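Local coordinates for protein D-ribitol-5-phosphate phosphatase (Bacteroides thetaiotaomicron, PDB 4JB3) that removes the phosphate from D-ribitol 5-phosphate and D-ribitol 1-phosphate, and also from the riboflavin precursor 5-amino-6-(5-phospho-D-ribitylamino)uracil, at residues A53-D56 and T57-K61; N107-L111 and R112-Y116; K158-S162 and Y163-H167. One frame throughout, in Å; residues are numbered along the deposited sequence. Where two conformers were deposited one is given.

Contact 1 (A53-D56 and T57-K61); sequences ADAD and TRLDK
Asp54 and Arg58 form a salt bridge over one short helical turn, around residues 55-58. The Asp54 backbone opens the turn: its O accepts from Thr57 N at 3.0 Å. Its carboxylate then turns to meet the arginine. CG of Asp54 sits between the backbone N and the carbonyl carbon (chi1 59°), which brings the carboxylate round to the side where Arg58 passes. The arginine chain is extended from CG to NE and presents its NE edge. Arg58 NE donates almost straight to Asp54 OD1 (2.8 Å, 170°). This oxygen lies in the guanidinium plane, although the nitrogen approaches it from above the carboxylate plane. The second bond, from Arg58 NH2 to Asp54 OD2, is more bent; OD2 is met on its syn side at 3.0 Å. The two flat groups are 59° apart, so the side-on pair is twisted rather than coplanar.

Ala55 comes next. Its O takes two backbone donors, Arg58 N at 3.0 Å and Leu59 N at the same length. The bond from Leu59 N is the straighter of the two. The Ala55 methyl and the Leu59 side chain are buried and meet loosely, with CB of Ala55 4.4 Å from CD1 of Leu59. Both also lie on Phe47 of helix 40-50, so this side of the turn faces that helix.

The Asp56 carboxylate is engaged outside the turn: its OD1 forms a salt bridge with Arg40, and Arg40 also donates to Leu59 O. The short helix is thus tied to helix 40-50 by both apolar and charged contacts. Within the turn, two bonds fix the rotation of the Arg58 guanidinium, and the opposed charges of Asp54 and Arg58 probably largely balance each other.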
ATOM      1  N   ALA A  53      14.214  11.191 -17.610  1.00 14.05           N
ATOM      2  CA  ALA A  53      15.495  11.600 -17.063  1.00 14.92           C
ATOM      3  C   ALA A  53      15.375  12.407 -15.772  1.00 16.74           C
ATOM      4  O   ALA A  53      16.312  12.434 -14.968  1.00 18.36           O
ATOM      5  CB  ALA A  53      16.282  12.373 -18.106  1.00 19.94           C
ATOM      6  N   ASP A  54      14.232  13.063 -15.573  1.00 17.79           N
ATOM      7  CA  ASP A  54      14.045  13.876 -14.376  1.00 19.31           C
ATOM      8  C   ASP A  54      13.180  13.183 -13.329  1.00 17.92           C
ATOM      9  O   ASP A  54      12.567  13.848 -12.493  1.00 18.40           O
ATOM     10  CB  ASP A  54      13.477  15.255 -14.725  1.00 22.10           C
ATOM     11  CG  ASP A  54      12.142  15.183 -15.446  1.00 21.08           C
ATOM     12  OD1 ASP A  54      11.645  14.068 -15.720  1.00 19.75           O
ATOM     13  OD2 ASP A  54      11.593  16.262 -15.759  1.00 22.69           O
ATOM     14  N   ALA A  55      13.146  11.849 -13.369  1.00 14.42           N
ATOM     15  CA  ALA A  55      12.328  11.070 -12.445  1.00 13.84           C
ATOM     16  C   ALA A  55      12.579  11.392 -10.969  1.00 16.44           C
ATOM     17  O   ALA A  55      11.661  11.305 -10.156  1.00 16.97           O
ATOM     18  CB  ALA A  55      12.524   9.593 -12.692  1.00 13.78           C
ATOM     19  N   ASP A  56      13.807  11.761 -10.621  1.00 16.02           N
ATOM     20  CA  ASP A  56      14.146  12.022  -9.227  1.00 17.38           C
ATOM     21  C   ASP A  56      13.314  13.153  -8.627  1.00 23.12           C
ATOM     22  O   ASP A  56      13.049  13.167  -7.419  1.00 26.05           O
ATOM     23  CB  ASP A  56      15.629  12.359  -9.091  1.00 18.95           C
ATOM     24  CG  ASP A  56      16.058  12.489  -7.651  1.00 31.70           C
ATOM     25  OD1 ASP A  56      15.770  11.564  -6.866  1.00 30.89           O
ATOM     26  OD2 ASP A  56      16.669  13.516  -7.297  1.00 33.61           O
ATOM     27  N   THR A  57      12.927  14.101  -9.478  0.52 18.66           N
ATOM     28  CA  THR A  57      12.114  15.245  -9.069  0.52 20.35           C
ATOM     29  C   THR A  57      10.610  14.920  -9.100  0.52 22.41           C
ATOM     30  O   THR A  57       9.811  15.547  -8.406  0.52 29.35           O
ATOM     31  CB  THR A  57      12.433  16.490  -9.939  0.52 27.23           C
ATOM     32  OG1 THR A  57      13.811  16.851  -9.772  0.52 28.33           O
ATOM     33  CG2 THR A  57      11.575  17.675  -9.542  0.52 27.14           C
ATOM     34  N   ARG A  58      10.236  13.914  -9.883  1.00 18.73           N
ATOM     35  CA  ARG A  58       8.825  13.560 -10.069  1.00 18.29           C
ATOM     36  C   ARG A  58       8.270  12.576  -9.035  1.00 22.57           C
ATOM     37  O   ARG A  58       7.170  12.770  -8.514  1.00 29.46           O
ATOM     38  CB  ARG A  58       8.591  13.026 -11.486  1.00 19.33           C
ATOM     39  CG  ARG A  58       8.795  14.074 -12.571  1.00 20.49           C
ATOM     40  CD  ARG A  58       8.523  13.525 -13.969  1.00 22.09           C
ATOM     41  NE  ARG A  58       8.955  14.468 -14.993  1.00 21.50           N
ATOM     42  CZ  ARG A  58       8.172  15.382 -15.558  1.00 24.43           C
ATOM     43  NH1 ARG A  58       6.891  15.474 -15.214  1.00 26.63           N
ATOM     44  NH2 ARG A  58       8.667  16.203 -16.473  1.00 27.21           N
ATOM     45  N   LEU A  59       9.026  11.529  -8.725  1.00 18.50           N
ATOM     46  CA  LEU A  59       8.494  10.426  -7.926  1.00 18.04           C
ATOM     47  C   LEU A  59       8.486  10.702  -6.424  1.00 21.79           C
ATOM     48  O   LEU A  59       9.416  11.310  -5.890  1.00 22.04           O
ATOM     49  CB  LEU A  59       9.277   9.150  -8.218  1.00 17.94           C
ATOM     50  CG  LEU A  59       9.293   8.705  -9.679  1.00 13.90           C
ATOM     51  CD1 LEU A  59      10.049   7.391  -9.795  1.00 15.79           C
ATOM     52  CD2 LEU A  59       7.878   8.561 -10.214  1.00 18.92           C
ATOM     53  N   ASP A  60       7.432  10.246  -5.746  1.00 18.98           N
ATOM     54  CA  ASP A  60       7.303  10.432  -4.302  1.00 18.67           C
ATOM     55  C   ASP A  60       7.119   9.097  -3.581  1.00 17.77           C
ATOM     56  O   ASP A  60       6.728   8.100  -4.188  1.00 16.13           O
ATOM     57  CB  ASP A  60       6.123  11.350  -3.988  1.00 19.58           C
ATOM     58  CG  ASP A  60       6.196  11.937  -2.586  1.00 22.29           C
ATOM     59  OD1 ASP A  60       7.055  12.815  -2.362  1.00 30.08           O
ATOM     60  OD2 ASP A  60       5.396  11.539  -1.705  1.00 20.61           O
ATOM     61  N   LYS A  61       7.395   9.081  -2.283  1.00 20.34           N
ATOM     62  CA  LYS A  61       7.244   7.866  -1.488  1.00 17.55           C
ATOM     63  C   LYS A  61       5.810   7.693  -0.982  1.00 19.86           C
ATOM     64  O   LYS A  61       5.404   6.578  -0.645  1.00 22.18           O
ATOM     65  CB  LYS A  61       8.199   7.918  -0.294  1.00 28.63           C
ATOM     66  CG  LYS A  61       8.740   6.577   0.169  1.00 36.05           C
ATOM     67  CD  LYS A  61       9.671   6.770   1.349  1.00 40.53           C
ATOM     68  CE  LYS A  61      10.668   7.878   1.060  1.00 42.52           C
ATOM     69  NZ  LYS A  61      11.563   8.178   2.215  1.00 50.03           N
TER

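Contact 2 (N107-L111 and R112-Y116); sequences NEVDL and RKLDY
Asp110 uses both carboxylate oxygens on Arg112. Its OD1 accepts from Arg112 N at 3.0 Å, with the donor above the carboxylate plane. Its OD2 takes two donors from the guanidinium edge. Arg112 NE reaches the syn lone pair of Asp110 OD2 at 3.0 Å, and Arg112 NH2 adds a bond to the same oxygen at 3.1 Å. Arg112 NE also makes a weak bond to Asp110 OD1. A bend at chi3 (-58°) turns the arginine chain back to the aspartate. The carboxylate and guanidinium planes are 31° apart. Asp110 is the N-cap of helix 111-120, which follows the loop after helix 95-103. Its side chain satisfies a first-turn N-H, and its carbonyl serves another: Lys113 N donates to Asp110 O at 2.9 Å. Further on, Asp115 N donates to Leu111 O, a regular helical bond. Lys113 NZ is held elsewhere, by Ala216 O and Val34 O. Apolar groups line another side of the turn. Val109 CG2 meets Leu114 CG at 3.8 Å, the two side chains crossing at about a right angle. Leu111 CD2 touches Leu114 CD1 at 3.9 Å. Ser146 lies against both Val109 and Leu111.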
ATOM      1  N   ASN A 107      10.635  -3.960  -3.224  1.00 14.66           N
ATOM      2  CA  ASN A 107      11.513  -5.104  -2.983  1.00 19.64           C
ATOM      3  C   ASN A 107      10.626  -6.336  -2.881  1.00 16.83           C
ATOM      4  O   ASN A 107       9.429  -6.198  -2.705  1.00 20.03           O
ATOM      5  CB  ASN A 107      12.296  -4.928  -1.678  1.00 23.40           C
ATOM      6  CG  ASN A 107      13.298  -3.796  -1.741  1.00 28.36           C
ATOM      7  OD1 ASN A 107      13.858  -3.503  -2.796  1.00 31.43           O
ATOM      8  ND2 ASN A 107      13.536  -3.154  -0.602  1.00 29.28           N
ATOM      9  N   GLU A 108      11.186  -7.537  -2.992  1.00 21.04           N
ATOM     10  CA  GLU A 108      10.373  -8.736  -2.790  1.00 20.50           C
ATOM     11  C   GLU A 108       9.797  -8.719  -1.375  1.00 15.50           C
ATOM     12  O   GLU A 108      10.414  -8.173  -0.459  1.00 16.08           O
ATOM     13  CB  GLU A 108      11.189 -10.009  -3.027  1.00 23.96           C
ATOM     14  CG  GLU A 108      11.556 -10.253  -4.498  1.00 23.51           C
ATOM     15  CD  GLU A 108      10.373 -10.681  -5.357  1.00 37.42           C
ATOM     16  OE1 GLU A 108       9.250 -10.827  -4.826  1.00 42.03           O
ATOM     17  OE2 GLU A 108      10.571 -10.872  -6.576  1.00 40.21           O
ATOM     18  N   VAL A 109       8.601  -9.273  -1.205  1.00 16.83           N
ATOM     19  CA  VAL A 109       7.920  -9.196   0.091  1.00 13.30           C
ATOM     20  C   VAL A 109       8.612 -10.064   1.141  1.00 11.57           C
ATOM     21  O   VAL A 109       9.120 -11.148   0.828  1.00 15.41           O
ATOM     22  CB  VAL A 109       6.423  -9.595  -0.024  1.00 18.81           C
ATOM     23  CG1 VAL A 109       6.281 -11.039  -0.444  1.00 23.50           C
ATOM     24  CG2 VAL A 109       5.691  -9.367   1.283  1.00 18.21           C
ATOM     25  N   ASP A 110       8.672  -9.565   2.373  1.00 10.82           N
ATOM     26  CA  ASP A 110       9.110 -10.361   3.516  1.00  8.81           C
ATOM     27  C   ASP A 110       7.962 -11.278   3.894  1.00 10.06           C
ATOM     28  O   ASP A 110       6.918 -10.826   4.389  1.00 10.68           O
ATOM     29  CB  ASP A 110       9.456  -9.442   4.688  1.00  9.60           C
ATOM     30  CG  ASP A 110       9.961 -10.196   5.915  1.00 14.20           C
ATOM     31  OD1 ASP A 110      10.021 -11.442   5.889  1.00 13.07           O
ATOM     32  OD2 ASP A 110      10.318  -9.529   6.911  1.00 15.26           O
ATOM     33  N   LEU A 111       8.145 -12.568   3.637  1.00  8.77           N
ATOM     34  CA  LEU A 111       7.108 -13.546   3.913  1.00  8.59           C
ATOM     35  C   LEU A 111       6.760 -13.623   5.404  1.00  9.14           C
ATOM     36  O   LEU A 111       5.682 -14.088   5.759  1.00  9.63           O
ATOM     37  CB  LEU A 111       7.521 -14.914   3.361  1.00  9.89           C
ATOM     38  CG  LEU A 111       7.652 -14.926   1.837  1.00 13.73           C
ATOM     39  CD1 LEU A 111       8.203 -16.240   1.329  1.00 15.85           C
ATOM     40  CD2 LEU A 111       6.308 -14.625   1.209  1.00 14.98           C
ATOM     41  N   ARG A 112       7.649 -13.163   6.282  1.00  7.98           N
ATOM     42  CA  ARG A 112       7.285 -13.106   7.697  1.00  8.58           C
ATOM     43  C   ARG A 112       6.081 -12.196   7.904  1.00  9.15           C
ATOM     44  O   ARG A 112       5.224 -12.467   8.740  1.00  8.47           O
ATOM     45  CB  ARG A 112       8.448 -12.612   8.557  1.00  7.52           C
ATOM     46  CG  ARG A 112       9.670 -13.504   8.512  1.00  7.68           C
ATOM     47  CD  ARG A 112      10.785 -12.942   9.381  1.00  8.58           C
ATOM     48  NE  ARG A 112      11.169 -11.585   8.987  1.00  8.02           N
ATOM     49  CZ  ARG A 112      12.088 -10.867   9.620  1.00 10.60           C
ATOM     50  NH1 ARG A 112      12.737 -11.379  10.660  1.00 11.24           N
ATOM     51  NH2 ARG A 112      12.353  -9.637   9.202  1.00 13.05           N
ATOM     52  N   LYS A 113       6.015 -11.106   7.152  1.00  6.93           N
ATOM     53  CA  LYS A 113       4.913 -10.161   7.308  1.00  7.60           C
ATOM     54  C   LYS A 113       3.614 -10.754   6.788  1.00 10.27           C
ATOM     55  O   LYS A 113       2.566 -10.598   7.412  1.00  8.55           O
ATOM     56  CB  LYS A 113       5.238  -8.837   6.610  1.00  7.95           C
ATOM     57  CG  LYS A 113       6.324  -8.052   7.345  1.00  8.52           C
ATOM     58  CD  LYS A 113       6.600  -6.725   6.641  1.00 10.45           C
ATOM     59  CE  LYS A 113       7.579  -5.872   7.440  1.00 11.02           C
ATOM     60  NZ  LYS A 113       7.850  -4.589   6.707  1.00 12.82           N
ATOM     61  N   LEU A 114       3.680 -11.434   5.648  1.00  8.04           N
ATOM     62  CA  LEU A 114       2.487 -12.071   5.093  1.00 10.08           C
ATOM     63  C   LEU A 114       1.960 -13.143   6.035  1.00 10.49           C
ATOM     64  O   LEU A 114       0.751 -13.229   6.261  1.00 10.17           O
ATOM     65  CB  LEU A 114       2.761 -12.663   3.710  1.00  8.93           C
ATOM     66  CG  LEU A 114       3.020 -11.646   2.604  1.00 10.91           C
ATOM     67  CD1 LEU A 114       3.080 -12.350   1.256  1.00 10.88           C
ATOM     68  CD2 LEU A 114       1.939 -10.560   2.597  1.00 11.58           C
ATOM     69  N   ASP A 115       2.850 -13.963   6.599  1.00  8.42           N
ATOM     70  CA  ASP A 115       2.410 -14.997   7.527  1.00 10.72           C
ATOM     71  C   ASP A 115       1.781 -14.385   8.777  1.00 10.26           C
ATOM     72  O   ASP A 115       0.782 -14.893   9.285  1.00 10.12           O
ATOM     73  CB  ASP A 115       3.566 -15.932   7.898  1.00  8.71           C
ATOM     74  CG  ASP A 115       3.928 -16.885   6.774  1.00 15.64           C
ATOM     75  OD1 ASP A 115       3.215 -16.921   5.741  1.00 16.78           O
ATOM     76  OD2 ASP A 115       4.929 -17.616   6.932  1.00 16.51           O
ATOM     77  N   TYR A 116       2.351 -13.288   9.255  1.00  7.37           N
ATOM     78  CA  TYR A 116       1.819 -12.618  10.434  1.00  7.82           C
ATOM     79  C   TYR A 116       0.401 -12.115  10.152  1.00  7.78           C
ATOM     80  O   TYR A 116      -0.514 -12.295  10.974  1.00  8.44           O
ATOM     81  CB  TYR A 116       2.741 -11.460  10.836  1.00  7.69           C
ATOM     82  CG  TYR A 116       2.332 -10.757  12.102  1.00  7.46           C
ATOM     83  CD1 TYR A 116       1.382  -9.742  12.084  1.00  9.82           C
ATOM     84  CD2 TYR A 116       2.886 -11.111  13.327  1.00  8.64           C
ATOM     85  CE1 TYR A 116       1.001  -9.087  13.254  1.00  8.67           C
ATOM     86  CE2 TYR A 116       2.514 -10.461  14.507  1.00  9.99           C
ATOM     87  CZ  TYR A 116       1.573  -9.452  14.458  1.00 10.32           C
ATOM     88  OH  TYR A 116       1.188  -8.806  15.606  1.00 12.52           O
TER

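Contact 3 (K158-S162 and Y163-H167); sequences KLYLS and YQLGH
This is a local strand-to-helix turn: strand 158-161, at one edge of the parallel sheet of the HAD-type Rossmann-like fold, runs straight into the short helix 162-165. Backbone bonds make the turn. Gln164 N donates to Leu161 O at 3.0 Å, and Leu165 N adds a weak bond to the same oxygen. Ser162 O accepts twice, from Leu165 N and from Gly166 N, the latter nearly in line with the carbonyl. Gly166 leaves the helix with positive phi (89°), a conformation that glycine adopts readily.

The side chains of Leu161, Tyr163 and Gln164 point the same way and lie side by side. CG of Tyr163 stands between its backbone N and carbonyl carbon (chi1 71°), which swings the ring back alongside Leu161. Leu161 CD1 is 4.0 Å from Tyr163 CE2, and the ring meets it obliquely. Met137 of helix 134-140 touches both residues. On another side, Leu165 CD1 approaches Tyr160 CB at 4.0 Å and lies near the edge of the Tyr160 ring. The Tyr160 hydroxyl bonds to Asp181, which also pairs with Lys158.

Ser162 OG is held by Glu72 O and Thr132 N, which link the start of the helix to other parts of the chain. Across the turn a water joins strand and helix. It donates to Leu159 O and accepts from Leu161 N. Its shortest bond of the three, 2.8 Å, is the one it donates to Gln164 OE1.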
ATOM      1  N   LYS A 158     -11.103  -6.969   2.492  1.00  8.90           N
ATOM      2  CA  LYS A 158     -11.370  -6.117   1.332  1.00  8.79           C
ATOM      3  C   LYS A 158     -10.212  -5.161   1.077  1.00  9.19           C
ATOM      4  O   LYS A 158      -9.554  -4.712   2.024  1.00  9.46           O
ATOM      5  CB  LYS A 158     -12.671  -5.320   1.522  1.00 11.94           C
ATOM      6  CG  LYS A 158     -13.059  -4.475   0.306  1.00 11.70           C
ATOM      7  CD  LYS A 158     -14.526  -4.088   0.331  1.00 11.58           C
ATOM      8  CE  LYS A 158     -14.898  -3.238  -0.882  1.00 14.91           C
ATOM      9  NZ  LYS A 158     -16.381  -3.017  -0.952  1.00 18.65           N
ATOM     10  N   LEU A 159      -9.970  -4.867  -0.201  1.00 10.87           N
ATOM     11  CA  LEU A 159      -8.975  -3.894  -0.639  1.00  9.53           C
ATOM     12  C   LEU A 159      -9.647  -2.573  -1.013  1.00  9.90           C
ATOM     13  O   LEU A 159     -10.569  -2.549  -1.836  1.00 14.09           O
ATOM     14  CB  LEU A 159      -8.248  -4.409  -1.881  1.00 13.77           C
ATOM     15  CG  LEU A 159      -7.497  -5.735  -1.785  1.00 18.56           C
ATOM     16  CD1 LEU A 159      -6.907  -6.113  -3.133  1.00 22.98           C
ATOM     17  CD2 LEU A 159      -6.392  -5.584  -0.809  1.00 29.65           C
ATOM     18  N   TYR A 160      -9.176  -1.480  -0.429  1.00  8.08           N
ATOM     19  CA  TYR A 160      -9.617  -0.150  -0.822  1.00  7.64           C
ATOM     20  C   TYR A 160      -8.459   0.525  -1.543  1.00  7.45           C
ATOM     21  O   TYR A 160      -7.451   0.905  -0.938  1.00  8.91           O
ATOM     22  CB  TYR A 160     -10.074   0.666   0.395  1.00  7.39           C
ATOM     23  CG  TYR A 160     -11.286   0.063   1.068  1.00  7.75           C
ATOM     24  CD1 TYR A 160     -12.560   0.379   0.639  1.00 10.15           C
ATOM     25  CD2 TYR A 160     -11.156  -0.862   2.107  1.00  8.42           C
ATOM     26  CE1 TYR A 160     -13.680  -0.179   1.240  1.00  9.16           C
ATOM     27  CE2 TYR A 160     -12.276  -1.425   2.712  1.00 11.11           C
ATOM     28  CZ  TYR A 160     -13.528  -1.080   2.278  1.00  8.53           C
ATOM     29  OH  TYR A 160     -14.641  -1.637   2.873  1.00 10.70           O
ATOM     30  N   LEU A 161      -8.626   0.672  -2.853  1.00  7.08           N
ATOM     31  CA  LEU A 161      -7.542   1.082  -3.750  1.00  8.39           C
ATOM     32  C   LEU A 161      -7.827   2.472  -4.289  1.00  7.69           C
ATOM     33  O   LEU A 161      -8.898   2.718  -4.854  1.00  8.42           O
ATOM     34  CB  LEU A 161      -7.442   0.086  -4.917  1.00  9.79           C
ATOM     35  CG  LEU A 161      -7.318  -1.389  -4.510  1.00 11.11           C
ATOM     36  CD1 LEU A 161      -7.279  -2.291  -5.740  1.00 17.62           C
ATOM     37  CD2 LEU A 161      -6.071  -1.583  -3.663  1.00 14.17           C
ATOM     38  N   SER A 162      -6.859   3.373  -4.135  1.00  6.82           N
ATOM     39  CA  SER A 162      -7.042   4.768  -4.542  1.00  6.54           C
ATOM     40  C   SER A 162      -7.591   4.929  -5.963  1.00  7.82           C
ATOM     41  O   SER A 162      -8.491   5.737  -6.196  1.00  7.56           O
ATOM     42  CB  SER A 162      -5.719   5.525  -4.412  1.00  7.02           C
ATOM     43  OG  SER A 162      -4.739   4.949  -5.261  1.00  7.55           O
ATOM     44  N   TYR A 163      -7.055   4.165  -6.911  1.00  6.54           N
ATOM     45  CA  TYR A 163      -7.401   4.375  -8.320  1.00  6.56           C
ATOM     46  C   TYR A 163      -8.834   3.962  -8.645  1.00  8.10           C
ATOM     47  O   TYR A 163      -9.391   4.375  -9.671  1.00  9.96           O
ATOM     48  CB  TYR A 163      -6.385   3.703  -9.251  1.00  6.56           C
ATOM     49  CG  TYR A 163      -6.420   2.194  -9.297  1.00  7.11           C
ATOM     50  CD1 TYR A 163      -7.213   1.527 -10.221  1.00  8.49           C
ATOM     51  CD2 TYR A 163      -5.633   1.435  -8.436  1.00  8.30           C
ATOM     52  CE1 TYR A 163      -7.231   0.138 -10.274  1.00  8.95           C
ATOM     53  CE2 TYR A 163      -5.629   0.047  -8.494  1.00  8.61           C
ATOM     54  CZ  TYR A 163      -6.430  -0.590  -9.410  1.00 10.02           C
ATOM     55  OH  TYR A 163      -6.442  -1.972  -9.476  1.00 17.23           O
ATOM     56  N   GLN A 164      -9.441   3.169  -7.771  1.00  7.13           N
ATOM     57  CA  GLN A 164     -10.831   2.782  -7.964  1.00  8.47           C
ATOM     58  C   GLN A 164     -11.780   3.709  -7.225  1.00 11.31           C
ATOM     59  O   GLN A 164     -12.985   3.692  -7.466  1.00 13.40           O
ATOM     60  CB  GLN A 164     -11.041   1.352  -7.485  1.00  7.63           C
ATOM     61  CG  GLN A 164     -10.298   0.342  -8.314  1.00  8.87           C
ATOM     62  CD  GLN A 164     -10.689  -1.070  -7.959  1.00 12.57           C
ATOM     63  OE1 GLN A 164     -10.898  -1.384  -6.794  1.00 14.50           O
ATOM     64  NE2 GLN A 164     -10.806  -1.927  -8.966  1.00 13.37           N
ATOM     65  N   LEU A 165     -11.229   4.536  -6.340  1.00 10.73           N
ATOM     66  CA  LEU A 165     -12.043   5.384  -5.475  1.00 11.42           C
ATOM     67  C   LEU A 165     -11.991   6.873  -5.811  1.00 12.68           C
ATOM     68  O   LEU A 165     -12.816   7.651  -5.313  1.00 15.45           O
ATOM     69  CB  LEU A 165     -11.672   5.152  -4.010  1.00 12.32           C
ATOM     70  CG  LEU A 165     -11.846   3.707  -3.550  1.00 12.82           C
ATOM     71  CD1 LEU A 165     -11.405   3.565  -2.098  1.00 16.23           C
ATOM     72  CD2 LEU A 165     -13.300   3.303  -3.711  1.00 16.64           C
ATOM     73  N   GLY A 166     -11.028   7.281  -6.635  1.00  9.81           N
ATOM     74  CA  GLY A 166     -10.991   8.652  -7.126  1.00 11.68           C
ATOM     75  C   GLY A 166     -10.231   9.644  -6.258  1.00 11.14           C
ATOM     76  O   GLY A 166     -10.269  10.852  -6.522  1.00 12.79           O
ATOM     77  N   HIS A 167      -9.552   9.153  -5.229  1.00 10.39           N
ATOM     78  CA  HIS A 167      -8.801  10.015  -4.314  1.00 10.42           C
ATOM     79  C   HIS A 167      -7.576   9.262  -3.848  1.00 11.03           C
ATOM     80  O   HIS A 167      -7.604   8.032  -3.764  1.00  9.38           O
ATOM     81  CB  HIS A 167      -9.632  10.351  -3.064  1.00  9.81           C
ATOM     82  CG  HIS A 167     -10.949  10.996  -3.355  1.00 13.25           C
ATOM     83  ND1 HIS A 167     -11.097  12.358  -3.497  1.00 17.40           N
ATOM     84  CD2 HIS A 167     -12.183  10.463  -3.513  1.00 17.15           C
ATOM     85  CE1 HIS A 167     -12.365  12.636  -3.744  1.00 18.48           C
ATOM     86  NE2 HIS A 167     -13.045  11.504  -3.752  1.00 20.36           N
TER
HETATM   87  O   HOH W   1     -11.002  -0.438  -4.154  1.00 11.97           O

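Overall arrangement
The three contacts follow one another along the chain and do not touch. Contact 1 lies about 27 Å from contact 2 and about 23 Å from contact 3, centre to centre. Contacts 2 and 3 are also about 23 Å apart, on opposite sides of the chain's centre. The sodium ion, bound by Asp30, Gly32 and Asp194, gives a common reference. It is about 11 Å from the side chains of Lys113 in contact 2 and Ser162 in contact 3, and about 13 Å from that of Leu59 in contact 1. Asp30 is the probable nucleophile. Bound glycerol lies about 7 Å from the Ser162 side chain, and about 8 Å from that of Leu59.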